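Side-chain contacts in antibiotic resistance protein (Deinococcus radiodurans, PDB 2VLI), which probably confers resistance to tunicamycin as a phosphotransferase built on the P-loop NTPase fold: residues A22-L25 / H26-P30; P59-I62 / P63-D67; A90-R93 / R94-G98; E136-L139 / N140-R143; G157-Q160 / V161-I165. One frame throughout, in Å; residues are numbered along the deposited sequence.

The five contacts follow one another along the chain, each on or at the end of one helix round the parallel sheet of strand order 2-3-1-4-5. Contact 1 (helix 20-28) and contact 5 (helix 158-169) have centres about 11 Å apart and touch through T24, L25 and R28. Contacts 2 and 3, on helices 61-75 and 89-101, form a second pair, centres also about 11 Å apart, where I62, M65 and L66 pack on R94, L95 and G98. Contacts 1 and 3, with centres about 26 Å apart, flank the chain's centre. Contact 4, on helix 132-142, touches no other within the chain, yet D137 meets R93 of the second subunit, joining contacts 3 and 4 across the dimer.

Contact 1: residues A22-L25 / H26-P30; sequences AHTL and HERLP
H26 N donates to A22 O at 2.8 Å, a regular helical bond that is followed one residue on by E27 N to H23 O. The methylene of H26 rests on the first of these carbonyls, CB to A22 O at 3.3 Å, while its ring nitrogen ND1 bonds to S32 OG. On the exposed side, H23 and E27 meet across one turn. E27 CG, set beside its own backbone N (chi1 -62°), comes over a face of the H23 imidazole, 3.9 Å from the centroid and 19° off the ring normal, a CH-pi contact displaced toward the rim. The placing of the carboxylate end is doubtful, since E27 OE2 comes implausibly close to H23 NE2. Helix 20-28 is the one that the P-loop leads into from strand 7-11. Farther along it R28 N bonds to L25 O at 3.2 Å, from above the carbonyl plane, and only weakly to T24 O. The R28 side chain leaves for A174 O and helix 158-169. T24 OG1 bonds back to H20 O. On the buried side L25 CD2 meets L29 CD1 at 4.2 Å, and the two leucines continue onto I10 and I8 of the central strand.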
loop_
_atom_site.group_PDB
_atom_site.type_symbol
_atom_site.label_atom_id
_atom_site.label_comp_id
_atom_site.label_asym_id
_atom_site.label_seq_id
_atom_site.Cartn_x
_atom_site.Cartn_y
_atom_site.Cartn_z
ATOM N N ALA A 22 -18.089 -14.041 5.190
ATOM C CA ALA A 22 -18.705 -14.502 3.925
ATOM C C ALA A 22 -19.634 -15.700 4.156
ATOM O O ALA A 22 -20.799 -15.699 3.738
ATOM C CB ALA A 22 -17.607 -14.860 2.922
ATOM N N HIS A 23 -19.121 -16.697 4.860
ATOM C CA HIS A 23 -19.914 -17.887 5.230
ATOM C C HIS A 23 -21.167 -17.518 6.056
ATOM O O HIS A 23 -22.283 -17.917 5.732
ATOM C CB HIS A 23 -19.033 -18.878 5.997
ATOM C CG HIS A 23 -19.777 -20.072 6.532
ATOM N ND1 HIS A 23 -20.341 -21.026 5.710
ATOM C CD2 HIS A 23 -20.013 -20.483 7.805
ATOM C CE1 HIS A 23 -20.918 -21.958 6.449
ATOM N NE2 HIS A 23 -20.731 -21.655 7.724
ATOM N N THR A 24 -20.991 -16.714 7.104
ATOM C CA THR A 24 -22.132 -16.241 7.901
ATOM C C THR A 24 -23.187 -15.497 7.100
ATOM O O THR A 24 -24.394 -15.690 7.314
ATOM C CB THR A 24 -21.638 -15.311 9.041
ATOM O OG1 THR A 24 -20.539 -15.953 9.692
ATOM C CG2 THR A 24 -22.758 -14.999 10.034
ATOM N N LEU A 25 -22.750 -14.628 6.195
ATOM C CA LEU A 25 -23.669 -13.869 5.389
ATOM C C LEU A 25 -24.376 -14.821 4.473
ATOM O O LEU A 25 -25.568 -14.687 4.226
ATOM C CB LEU A 25 -22.953 -12.840 4.511
ATOM C CG LEU A 25 -22.665 -11.475 5.112
ATOM C CD1 LEU A 25 -21.576 -10.787 4.297
ATOM C CD2 LEU A 25 -23.954 -10.628 5.215
ATOM N N HIS A 26 -23.611 -15.754 3.929
ATOM C CA HIS A 26 -24.158 -16.760 3.034
ATOM C C HIS A 26 -25.286 -17.544 3.716
ATOM O O HIS A 26 -26.365 -17.688 3.145
ATOM C CB HIS A 26 -23.083 -17.714 2.560
ATOM C CG HIS A 26 -23.618 -18.807 1.687
ATOM N ND1 HIS A 26 -24.452 -18.553 0.622
ATOM C CD2 HIS A 26 -23.507 -20.157 1.772
ATOM C CE1 HIS A 26 -24.788 -19.700 0.053
ATOM N NE2 HIS A 26 -24.228 -20.688 0.734
ATOM N N GLU A 27 -25.019 -18.006 4.938
ATOM C CA GLU A 27 -25.990 -18.818 5.709
ATOM C C GLU A 27 -27.270 -18.057 6.024
ATOM O O GLU A 27 -28.297 -18.673 6.279
ATOM C CB GLU A 27 -25.413 -19.280 7.027
ATOM C CG GLU A 27 -24.198 -20.176 7.001
ATOM C CD GLU A 27 -23.602 -20.367 8.433
ATOM O OE1 GLU A 27 -23.754 -19.452 9.303
ATOM O OE2 GLU A 27 -22.998 -21.444 8.709
ATOM N N ARG A 28 -27.216 -16.723 5.996
ATOM C CA ARG A 28 -28.362 -15.882 6.364
ATOM C C ARG A 28 -28.952 -15.048 5.245
ATOM O O ARG A 28 -29.844 -14.221 5.481
ATOM C CB ARG A 28 -27.976 -15.001 7.539
ATOM C CG ARG A 28 -27.499 -15.840 8.723
ATOM C CD ARG A 28 -27.168 -15.029 9.951
ATOM N NE ARG A 28 -28.287 -14.191 10.350
ATOM C CZ ARG A 28 -28.215 -13.198 11.234
ATOM N NH1 ARG A 28 -27.072 -12.932 11.844
ATOM N NH2 ARG A 28 -29.293 -12.476 11.509
ATOM N N LEU A 29 -28.466 -15.261 4.024
ATOM C CA LEU A 29 -29.068 -14.684 2.835
ATOM C C LEU A 29 -29.476 -15.797 1.896
ATOM O O LEU A 29 -28.670 -16.223 1.058
ATOM C CB LEU A 29 -28.068 -13.779 2.099
ATOM C CG LEU A 29 -27.823 -12.422 2.731
ATOM C CD1 LEU A 29 -26.562 -11.811 2.117
ATOM C CD2 LEU A 29 -29.050 -11.523 2.549
ATOM N N PRO A 30 -30.733 -16.269 1.997
ATOM C CA PRO A 30 -31.140 -17.342 1.081
ATOM C C PRO A 30 -31.040 -16.930 -0.389
ATOM O O PRO A 30 -31.355 -15.771 -0.756
ATOM C CB PRO A 30 -32.603 -17.654 1.516
ATOM C CG PRO A 30 -32.689 -17.148 2.937
ATOM C CD PRO A 30 -31.828 -15.878 2.907
#

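Contact 2: residues P59-I62 / P63-D67; sequences PMWI and PLMLD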
loop_
_atom_site.group_PDB
_atom_site.type_symbol
_atom_site.label_atom_id
_atom_site.label_comp_id
_atom_site.label_asym_id
_atom_site.label_seq_id
_atom_site.Cartn_x
_atom_site.Cartn_y
_atom_site.Cartn_z
ATOM N N PRO A 59 -0.751 -12.164 -13.974
ATOM C CA PRO A 59 -1.285 -11.082 -14.776
ATOM C C PRO A 59 -2.697 -11.224 -15.345
ATOM O O PRO A 59 -3.334 -10.244 -15.627
ATOM C CB PRO A 59 -0.278 -10.998 -15.918
ATOM C CG PRO A 59 0.995 -11.453 -15.320
ATOM C CD PRO A 59 0.599 -12.559 -14.429
HETATM N N MSE A 60 -3.167 -12.447 -15.563
HETATM C CA MSE A 60 -4.517 -12.711 -16.091
HETATM C C MSE A 60 -5.574 -12.879 -14.976
HETATM O O MSE A 60 -6.760 -12.906 -15.268
HETATM C CB MSE A 60 -4.508 -14.007 -16.939
HETATM C CG MSE A 60 -3.525 -13.990 -18.102
HETATM SE SE MSE A 60 -3.870 -12.422 -19.217
HETATM C CE MSE A 60 -5.420 -13.114 -19.909
ATOM N N TRP A 61 -5.145 -12.974 -13.723
ATOM C CA TRP A 61 -6.058 -13.190 -12.612
ATOM C C TRP A 61 -7.106 -12.101 -12.478
ATOM O O TRP A 61 -8.304 -12.371 -12.485
ATOM C CB TRP A 61 -5.308 -13.330 -11.286
ATOM C CG TRP A 61 -6.255 -13.577 -10.145
ATOM C CD1 TRP A 61 -6.902 -14.734 -9.867
ATOM C CD2 TRP A 61 -6.671 -12.644 -9.144
ATOM N NE1 TRP A 61 -7.664 -14.603 -8.765
ATOM C CE2 TRP A 61 -7.530 -13.333 -8.276
ATOM C CE3 TRP A 61 -6.337 -11.319 -8.850
ATOM C CZ2 TRP A 61 -8.117 -12.727 -7.181
ATOM C CZ3 TRP A 61 -6.934 -10.715 -7.751
ATOM C CH2 TRP A 61 -7.801 -11.418 -6.933
ATOM N N ILE A 62 -6.678 -10.836 -12.412
ATOM C CA ILE A 62 -7.669 -9.769 -12.343
ATOM C C ILE A 62 -8.691 -9.773 -13.504
ATOM O O ILE A 62 -9.885 -9.863 -13.278
ATOM C CB ILE A 62 -7.051 -8.351 -12.193
ATOM C CG1 ILE A 62 -6.468 -8.168 -10.779
ATOM C CG2 ILE A 62 -8.180 -7.335 -12.466
ATOM C CD1 ILE A 62 -5.667 -6.883 -10.565
ATOM N N PRO A 63 -8.234 -9.684 -14.754
ATOM C CA PRO A 63 -9.244 -9.667 -15.816
ATOM C C PRO A 63 -10.102 -10.949 -15.960
ATOM O O PRO A 63 -11.293 -10.870 -16.191
ATOM C CB PRO A 63 -8.411 -9.390 -17.086
ATOM C CG PRO A 63 -7.091 -9.922 -16.768
ATOM C CD PRO A 63 -6.868 -9.605 -15.308
ATOM N N LEU A 64 -9.543 -12.111 -15.727
ATOM C CA LEU A 64 -10.327 -13.297 -15.969
ATOM C C LEU A 64 -11.254 -13.576 -14.824
ATOM O O LEU A 64 -12.371 -14.030 -15.044
ATOM C CB LEU A 64 -9.464 -14.512 -16.295
ATOM C CG LEU A 64 -8.538 -14.484 -17.507
ATOM C CD1 LEU A 64 -8.008 -15.872 -17.891
ATOM C CD2 LEU A 64 -9.195 -13.676 -18.710
HETATM N N MSE A 65 -10.794 -13.359 -13.593
HETATM C CA MSE A 65 -11.695 -13.496 -12.468
HETATM C C MSE A 65 -12.879 -12.530 -12.535
HETATM O O MSE A 65 -14.000 -12.894 -12.179
HETATM C CB MSE A 65 -10.891 -13.407 -11.164
HETATM C CG MSE A 65 -11.679 -13.534 -9.882
HETATM SE SE MSE A 65 -12.592 -11.883 -9.321
HETATM C CE MSE A 65 -11.059 -10.642 -9.053
ATOM N N LEU A 66 -12.661 -11.306 -13.018
ATOM C CA LEU A 66 -13.720 -10.310 -13.129
ATOM C C LEU A 66 -14.689 -10.611 -14.279
ATOM O O LEU A 66 -15.886 -10.373 -14.184
ATOM C CB LEU A 66 -13.128 -8.909 -13.294
ATOM C CG LEU A 66 -12.437 -8.212 -12.076
ATOM C CD1 LEU A 66 -11.864 -6.831 -12.497
ATOM C CD2 LEU A 66 -13.349 -8.136 -10.869
ATOM N N ASP A 67 -14.168 -11.130 -15.382
ATOM C CA ASP A 67 -15.048 -11.703 -16.416
ATOM C C ASP A 67 -15.953 -12.803 -15.857
ATOM O O ASP A 67 -17.145 -12.822 -16.126
ATOM C CB ASP A 67 -14.207 -12.274 -17.525
ATOM C CG ASP A 67 -13.482 -11.220 -18.305
ATOM O OD1 ASP A 67 -13.810 -10.003 -18.186
ATOM O OD2 ASP A 67 -12.560 -11.622 -19.030
#
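W61 and M65 lie side by side one turn apart and point the same way, with the selenomethionine methyl as the touching group. M65 CE stands over a face of the indole, 4.2 Å from the centroid of the six-membered ring and 20° off its normal, in a CH-pi contact offset toward the rim near CZ2 and CH2. Both side chains leave the backbone with CG opposite the N (chi1 -179° in W61), and the bends of M65 at chi2 and chi3 then carry the methyl back over the ring. NE1 of the indole bonds to P37 O, which helps to fix the rotation of the ring. I62 and L66 are likewise aligned, CG2 to CD1 at 3.7 Å, whereas M60 and L64 meet at a slant with M60 CE 4.0 Å from L64 CD2. Beneath these pairs the backbone bonds are regular, L64 N to M60 O and M65 N to W61 O both at 2.9 Å. P63 CD sits tightly against I62 CB, at 3.4 Å. Helix 61-75 packs on two neighbours: L44 and M40 of helix 38-46 meet M60, W61, L64 and M65, while helix 89-101 receives I62, M65 and L66.

Contact 3: residues A90-R93 / R94-G98; sequences ARHR and RLMSG
H92 directs its ring away from its backbone N (chi1 -180°), while M96 keeps CG next to its own N (chi1 -71°) and bends again at chi2, and these turns lay the selenomethionine across the imidazole. M96 CG stands over one ring face, 3.9 Å from the centroid and 24° off the normal, a CH-pi contact. M96 SE is farther off and oblique, 4.6 Å from the H92 centroid. The ring also meets F147. R94 folds back at chi3 over the preceding turn, its guanidinium against A90 O and R91 N, with R94 NH2 3.4 Å from R91 CG. S97 places its hydroxyl between its backbone N and carbonyl carbon, from where S97 OG donates to R93 O at 3.0 Å. The same oxygen takes the backbone bond from S97 N at 2.8 Å, making it a doubly gripped acceptor. R93 sends its own side chain out of the helix to D137 of the second subunit, in a salt bridge across the dimer. Each pair has its own chemistry: H92 is met by a methylene rather than by the selenium, S97 satisfies its hydroxyl within the helix, and the R94 guanidinium, resting over A90 O, probably gains some electrostatic benefit from that carbonyl.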
loop_
_atom_site.group_PDB
_atom_site.type_symbol
_atom_site.label_atom_id
_atom_site.label_comp_id
_atom_site.label_asym_id
_atom_site.label_seq_id
_atom_site.Cartn_x
_atom_site.Cartn_y
_atom_site.Cartn_z
ATOM N N ALA A 90 -2.297 -0.805 -5.628
ATOM C CA ALA A 90 -2.357 -0.867 -7.080
ATOM C C ALA A 90 -3.294 -2.022 -7.570
ATOM O O ALA A 90 -4.120 -1.805 -8.450
ATOM C CB ALA A 90 -0.930 -1.010 -7.682
ATOM N N ARG A 91 -3.179 -3.207 -6.993
ATOM C CA ARG A 91 -4.102 -4.320 -7.341
ATOM C C ARG A 91 -5.548 -3.957 -6.945
ATOM O O ARG A 91 -6.462 -4.213 -7.696
ATOM C CB ARG A 91 -3.718 -5.668 -6.710
ATOM C CG ARG A 91 -2.694 -6.530 -7.534
ATOM C CD ARG A 91 -2.526 -7.988 -7.010
ATOM N NE ARG A 91 -2.235 -7.941 -5.586
ATOM C CZ ARG A 91 -2.490 -8.872 -4.645
ATOM N NH1 ARG A 91 -3.039 -10.056 -4.906
ATOM N NH2 ARG A 91 -2.186 -8.575 -3.383
ATOM N N HIS A 92 -5.736 -3.323 -5.781
ATOM C CA HIS A 92 -7.072 -2.864 -5.371
ATOM C C HIS A 92 -7.679 -1.918 -6.412
ATOM O O HIS A 92 -8.843 -2.043 -6.776
ATOM C CB HIS A 92 -7.017 -2.189 -3.981
ATOM C CG HIS A 92 -8.344 -1.694 -3.496
ATOM N ND1 HIS A 92 -9.339 -2.546 -3.036
ATOM C CD2 HIS A 92 -8.855 -0.440 -3.432
ATOM C CE1 HIS A 92 -10.404 -1.823 -2.708
ATOM N NE2 HIS A 92 -10.136 -0.545 -2.931
ATOM N N ARG A 93 -6.892 -0.959 -6.898
ATOM C CA ARG A 93 -7.435 -0.009 -7.841
ATOM C C ARG A 93 -7.818 -0.696 -9.133
ATOM O O ARG A 93 -8.813 -0.379 -9.730
ATOM C CB ARG A 93 -6.462 1.158 -8.113
ATOM C CG ARG A 93 -6.991 2.148 -9.172
ATOM C CD ARG A 93 -8.505 2.529 -9.078
ATOM N NE ARG A 93 -8.865 3.461 -7.998
ATOM C CZ ARG A 93 -9.008 4.779 -8.138
ATOM N NH1 ARG A 93 -8.794 5.357 -9.320
ATOM N NH2 ARG A 93 -9.367 5.523 -7.085
ATOM N N ARG A 94 -6.972 -1.621 -9.556
ATOM C CA ARG A 94 -7.127 -2.378 -10.805
ATOM C C ARG A 94 -8.450 -3.137 -10.781
ATOM O O ARG A 94 -9.230 -3.083 -11.737
ATOM C CB ARG A 94 -5.943 -3.335 -10.996
ATOM C CG ARG A 94 -4.680 -2.670 -11.636
ATOM C CD ARG A 94 -3.765 -3.700 -12.392
ATOM N NE ARG A 94 -2.924 -4.489 -11.476
ATOM C CZ ARG A 94 -1.822 -4.043 -10.869
ATOM N NH1 ARG A 94 -1.385 -2.799 -11.067
ATOM N NH2 ARG A 94 -1.153 -4.847 -10.029
ATOM N N LEU A 95 -8.677 -3.809 -9.656
ATOM C CA LEU A 95 -9.922 -4.465 -9.371
ATOM C C LEU A 95 -11.108 -3.529 -9.362
ATOM O O LEU A 95 -12.105 -3.812 -9.971
ATOM C CB LEU A 95 -9.812 -5.229 -8.040
ATOM C CG LEU A 95 -9.017 -6.540 -7.983
ATOM C CD1 LEU A 95 -8.652 -6.926 -6.522
ATOM C CD2 LEU A 95 -9.818 -7.713 -8.614
HETATM N N MSE A 96 -10.985 -2.373 -8.690
HETATM C CA MSE A 96 -12.077 -1.456 -8.614
HETATM C C MSE A 96 -12.384 -0.899 -10.002
HETATM O O MSE A 96 -13.521 -0.842 -10.367
HETATM C CB MSE A 96 -11.820 -0.323 -7.568
HETATM C CG MSE A 96 -11.860 -0.715 -6.090
HETATM SE SE MSE A 96 -13.400 -1.720 -5.372
HETATM C CE MSE A 96 -12.609 -3.546 -5.452
ATOM N N SER A 97 -11.384 -0.476 -10.782
ATOM C CA SER A 97 -11.699 0.042 -12.126
ATOM C C SER A 97 -12.185 -1.062 -13.117
ATOM O O SER A 97 -13.041 -0.816 -13.986
ATOM C CB SER A 97 -10.516 0.833 -12.682
ATOM O OG SER A 97 -9.321 0.081 -12.607
ATOM N N GLY A 98 -11.661 -2.279 -12.965
ATOM C CA GLY A 98 -12.198 -3.428 -13.695
ATOM C C GLY A 98 -13.662 -3.703 -13.466
ATOM O O GLY A 98 -14.375 -3.973 -14.413
#

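Contact 4: residues E136-L139 / N140-R143; sequences EDRL and NELR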
loop_
_atom_site.group_PDB
_atom_site.type_symbol
_atom_site.label_atom_id
_atom_site.label_comp_id
_atom_site.label_asym_id
_atom_site.label_seq_id
_atom_site.Cartn_x
_atom_site.Cartn_y
_atom_site.Cartn_z
ATOM N N GLU A 136 1.280 -5.711 11.486
ATOM C CA GLU A 136 0.851 -4.378 11.806
ATOM C C GLU A 136 0.988 -3.466 10.589
ATOM O O GLU A 136 0.090 -2.677 10.357
ATOM C CB GLU A 136 1.577 -3.809 13.026
ATOM C CG GLU A 136 1.109 -2.390 13.360
ATOM C CD GLU A 136 -0.315 -2.270 13.949
ATOM O OE1 GLU A 136 -1.059 -3.257 14.055
ATOM O OE2 GLU A 136 -0.701 -1.117 14.324
ATOM N N ASP A 137 2.038 -3.613 9.780
ATOM C CA ASP A 137 2.206 -2.797 8.558
ATOM C C ASP A 137 1.003 -3.007 7.650
ATOM O O ASP A 137 0.512 -2.085 7.084
ATOM C CB ASP A 137 3.417 -3.206 7.719
ATOM C CG ASP A 137 4.732 -2.794 8.296
ATOM O OD1 ASP A 137 4.782 -1.835 9.111
ATOM O OD2 ASP A 137 5.750 -3.419 7.858
ATOM N N ARG A 138 0.582 -4.274 7.482
ATOM C CA ARG A 138 -0.540 -4.605 6.650
ATOM C C ARG A 138 -1.839 -3.992 7.144
ATOM O O ARG A 138 -2.644 -3.490 6.356
ATOM C CB ARG A 138 -0.737 -6.138 6.549
ATOM C CG ARG A 138 -1.863 -6.515 5.653
ATOM C CD ARG A 138 -1.342 -6.996 4.303
ATOM N NE ARG A 138 -0.284 -6.108 3.787
ATOM C CZ ARG A 138 0.977 -6.467 3.529
ATOM N NH1 ARG A 138 1.847 -5.552 3.080
ATOM N NH2 ARG A 138 1.385 -7.736 3.704
ATOM N N LEU A 139 -2.075 -4.089 8.444
ATOM C CA LEU A 139 -3.290 -3.580 9.027
ATOM C C LEU A 139 -3.323 -2.036 8.918
ATOM O O LEU A 139 -4.367 -1.447 8.683
ATOM C CB LEU A 139 -3.365 -3.967 10.484
ATOM C CG LEU A 139 -3.369 -5.488 10.762
ATOM C CD1 LEU A 139 -3.703 -5.697 12.224
ATOM C CD2 LEU A 139 -4.276 -6.269 9.834
ATOM N N ASN A 140 -2.179 -1.424 9.097
ATOM C CA ASN A 140 -2.027 0.036 8.921
ATOM C C ASN A 140 -2.333 0.421 7.474
ATOM O O ASN A 140 -3.058 1.388 7.230
ATOM C CB ASN A 140 -0.617 0.441 9.318
ATOM C CG ASN A 140 -0.451 0.634 10.816
ATOM O OD1 ASN A 140 -1.417 0.841 11.525
ATOM N ND2 ASN A 140 0.771 0.539 11.295
ATOM N N GLU A 141 -1.851 -0.373 6.509
ATOM C CA GLU A 141 -2.171 -0.111 5.070
ATOM C C GLU A 141 -3.649 -0.213 4.770
ATOM O O GLU A 141 -4.204 0.652 4.086
ATOM C CB GLU A 141 -1.397 -0.983 4.087
ATOM C CG GLU A 141 -1.983 -0.830 2.632
ATOM C CD GLU A 141 -1.072 -1.180 1.480
ATOM O OE1 GLU A 141 -0.162 -1.980 1.708
ATOM O OE2 GLU A 141 -1.356 -0.651 0.314
ATOM N N LEU A 142 -4.333 -1.242 5.308
ATOM C CA LEU A 142 -5.753 -1.373 5.084
ATOM C C LEU A 142 -6.659 -0.229 5.591
ATOM O O LEU A 142 -7.774 -0.039 5.103
ATOM C CB LEU A 142 -6.265 -2.730 5.639
ATOM C CG LEU A 142 -5.687 -3.975 4.957
ATOM C CD1 LEU A 142 -6.067 -5.330 5.665
ATOM C CD2 LEU A 142 -6.161 -4.014 3.570
ATOM N N ARG A 143 -6.187 0.451 6.620
ATOM C CA ARG A 143 -6.839 1.608 7.204
ATOM C C ARG A 143 -6.756 2.864 6.319
ATOM O O ARG A 143 -7.393 3.854 6.638
ATOM C CB ARG A 143 -6.250 1.938 8.534
ATOM C CG ARG A 143 -6.635 0.996 9.682
ATOM C CD ARG A 143 -5.790 1.376 10.869
ATOM N NE ARG A 143 -6.063 0.522 12.025
ATOM C CZ ARG A 143 -7.053 0.714 12.892
ATOM N NH1 ARG A 143 -7.856 1.756 12.796
ATOM N NH2 ARG A 143 -7.244 -0.154 13.892
HETATM O O HOH W 1 3.559 -0.087 10.707
#
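E136 and N140 touch one turn apart, E136 CG to N140 ND2 at 3.6 Å, with carboxylate and amide planes turned 75° against each other. No bond joins the two head groups: E136 OE2 and N140 OD1, 3.5 Å apart, are both acceptors. E136 reaches this place by leaving its backbone N behind (chi1 -180°) and bending at chi2. The amide finds its partner in water: ND2 of N140 donates to a water at 2.9 Å, which in turn donates to D137 OD1 at 2.7 Å, so that the water links residues three apart. The other oxygen of D137 is taken by R93 of the second subunit. On the next face, R138 and E141 are oppositely charged but not bridged, R138 NH1 lying 4.3 Å from E141 OE1 near the plane of the guanidinium.

Behind these groups the helical bonds are regular, N140 N to E136 O at 2.9 Å and L142 N to R138 O at 3.0 Å, while R143 N reaches L139 O only weakly. L139 and L142 turn inward onto P13, L139 also onto L115 and V118. Farther out, D137, N140 and E141 pack on Q146 of the second subunit. E141 OE2 bonds to T89 OG1 of its own chain and lies close to its counterpart in E141 of the second subunit, a meeting of like charges. L142 O accepts from NE2 of H150, a cadmium ligand together with E145. Helix 132-142, following the unmodelled residues 126-129, thus combines a dimer interface with second-shell support for the metal site, and its place in the chain is consistent with the lid region of P-loop kinases.

Contact 5: residues G157-Q160 / V161-I165; sequences GTQQ and VAEQI
V161 packs back against the start of its helix, its CG2 3.3 Å from G157 O, the same oxygen to which V161 N donates at 3.0 Å. With CG1 opposite the backbone N and CG2 next to it, the branched side chain rests on the first turn with one methyl and continues onto T153 and L156. A162, also buried, sets CB 3.4 Å from T158 O and meets T24 of helix 20-28. This is the closely packed flank. At the helix start, G157 occupies the N-cap position, and its N-H points almost straight at Q160 OE1, 3.0 Å away with an N-H...O angle of 177°. This is one half of a capping box, the bond from the cap residue's N to the side chain of the third helical residue; glycine has no side chain to return the other half. Q160 is otherwise on the looser, exposed side, where its CG lies 4.0 Å from E163 OE1 and the amide and carboxylate planes stand nearly perpendicular, at 85°. E163 runs its extended chain past Q159 O, CG to that oxygen at 3.2 Å, without any bond to the glutamine side chains. The polar ends of Q159 and E163 turn instead to one guanidinium: R28 NH1 bonds to Q159 OE1 and forms a salt bridge with E163 OE2. Q164, farther along, gives its NE2 to Q168 OE1, one turn on.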
loop_
_atom_site.group_PDB
_atom_site.type_symbol
_atom_site.label_atom_id
_atom_site.label_comp_id
_atom_site.label_asym_id
_atom_site.label_seq_id
_atom_site.Cartn_x
_atom_site.Cartn_y
_atom_site.Cartn_z
ATOM N N GLY A 157 -18.397 -10.155 17.020
ATOM C CA GLY A 157 -18.296 -11.514 16.542
ATOM C C GLY A 157 -18.666 -11.574 15.076
ATOM O O GLY A 157 -19.183 -10.604 14.502
ATOM N N THR A 158 -18.452 -12.725 14.459
ATOM C CA THR A 158 -18.710 -12.849 13.016
ATOM C C THR A 158 -20.145 -12.550 12.700
ATOM O O THR A 158 -20.455 -11.927 11.689
ATOM C CB THR A 158 -18.308 -14.209 12.486
ATOM O OG1 THR A 158 -19.085 -15.217 13.145
ATOM C CG2 THR A 158 -16.845 -14.465 12.787
ATOM N N GLN A 159 -21.033 -12.894 13.628
ATOM C CA GLN A 159 -22.434 -12.668 13.431
ATOM C C GLN A 159 -22.770 -11.187 13.374
ATOM O O GLN A 159 -23.544 -10.721 12.537
ATOM C CB GLN A 159 -23.205 -13.312 14.583
ATOM C CG GLN A 159 -24.535 -13.826 14.204
ATOM C CD GLN A 159 -24.469 -15.038 13.287
ATOM O OE1 GLN A 159 -25.228 -15.120 12.329
ATOM N NE2 GLN A 159 -23.564 -15.975 13.577
ATOM N N GLN A 160 -22.226 -10.446 14.316
ATOM C CA GLN A 160 -22.371 -9.000 14.319
ATOM C C GLN A 160 -21.707 -8.253 13.128
ATOM O O GLN A 160 -22.226 -7.251 12.662
ATOM C CB GLN A 160 -21.823 -8.456 15.623
ATOM C CG GLN A 160 -22.703 -8.724 16.818
ATOM C CD GLN A 160 -21.935 -8.543 18.135
ATOM O OE1 GLN A 160 -20.874 -9.161 18.363
ATOM N NE2 GLN A 160 -22.459 -7.683 18.994
ATOM N N VAL A 161 -20.558 -8.719 12.653
ATOM C CA VAL A 161 -19.953 -8.121 11.422
ATOM C C VAL A 161 -20.876 -8.318 10.252
ATOM O O VAL A 161 -21.148 -7.405 9.482
ATOM C CB VAL A 161 -18.584 -8.728 11.152
ATOM C CG1 VAL A 161 -17.885 -8.096 9.885
ATOM C CG2 VAL A 161 -17.721 -8.509 12.347
ATOM N N ALA A 162 -21.425 -9.524 10.156
ATOM C CA ALA A 162 -22.331 -9.859 9.091
ATOM C C ALA A 162 -23.537 -8.949 9.148
ATOM O O ALA A 162 -23.959 -8.401 8.136
ATOM C CB ALA A 162 -22.725 -11.382 9.164
ATOM N N GLU A 163 -24.048 -8.729 10.359
ATOM C CA GLU A 163 -25.239 -7.924 10.568
ATOM C C GLU A 163 -25.015 -6.444 10.183
ATOM O O GLU A 163 -25.860 -5.826 9.559
ATOM C CB GLU A 163 -25.694 -8.042 12.049
ATOM C CG GLU A 163 -26.479 -9.360 12.289
ATOM C CD GLU A 163 -26.608 -9.803 13.757
ATOM O OE1 GLU A 163 -26.075 -9.136 14.680
ATOM O OE2 GLU A 163 -27.243 -10.861 13.973
ATOM N N GLN A 164 -23.850 -5.936 10.561
ATOM C CA GLN A 164 -23.366 -4.596 10.247
ATOM C C GLN A 164 -23.246 -4.389 8.739
ATOM O O GLN A 164 -23.693 -3.389 8.200
ATOM C CB GLN A 164 -21.994 -4.435 10.915
ATOM C CG GLN A 164 -21.385 -3.042 10.860
ATOM C CD GLN A 164 -22.328 -2.036 11.369
ATOM O OE1 GLN A 164 -22.978 -2.255 12.389
ATOM N NE2 GLN A 164 -22.446 -0.917 10.665
ATOM N N ILE A 165 -22.675 -5.378 8.055
ATOM C CA ILE A 165 -22.526 -5.324 6.606
ATOM C C ILE A 165 -23.874 -5.365 5.941
ATOM O O ILE A 165 -24.175 -4.540 5.067
ATOM C CB ILE A 165 -21.636 -6.450 6.096
ATOM C CG1 ILE A 165 -20.201 -6.209 6.561
ATOM C CG2 ILE A 165 -21.749 -6.549 4.555
ATOM C CD1 ILE A 165 -19.232 -7.304 6.299
#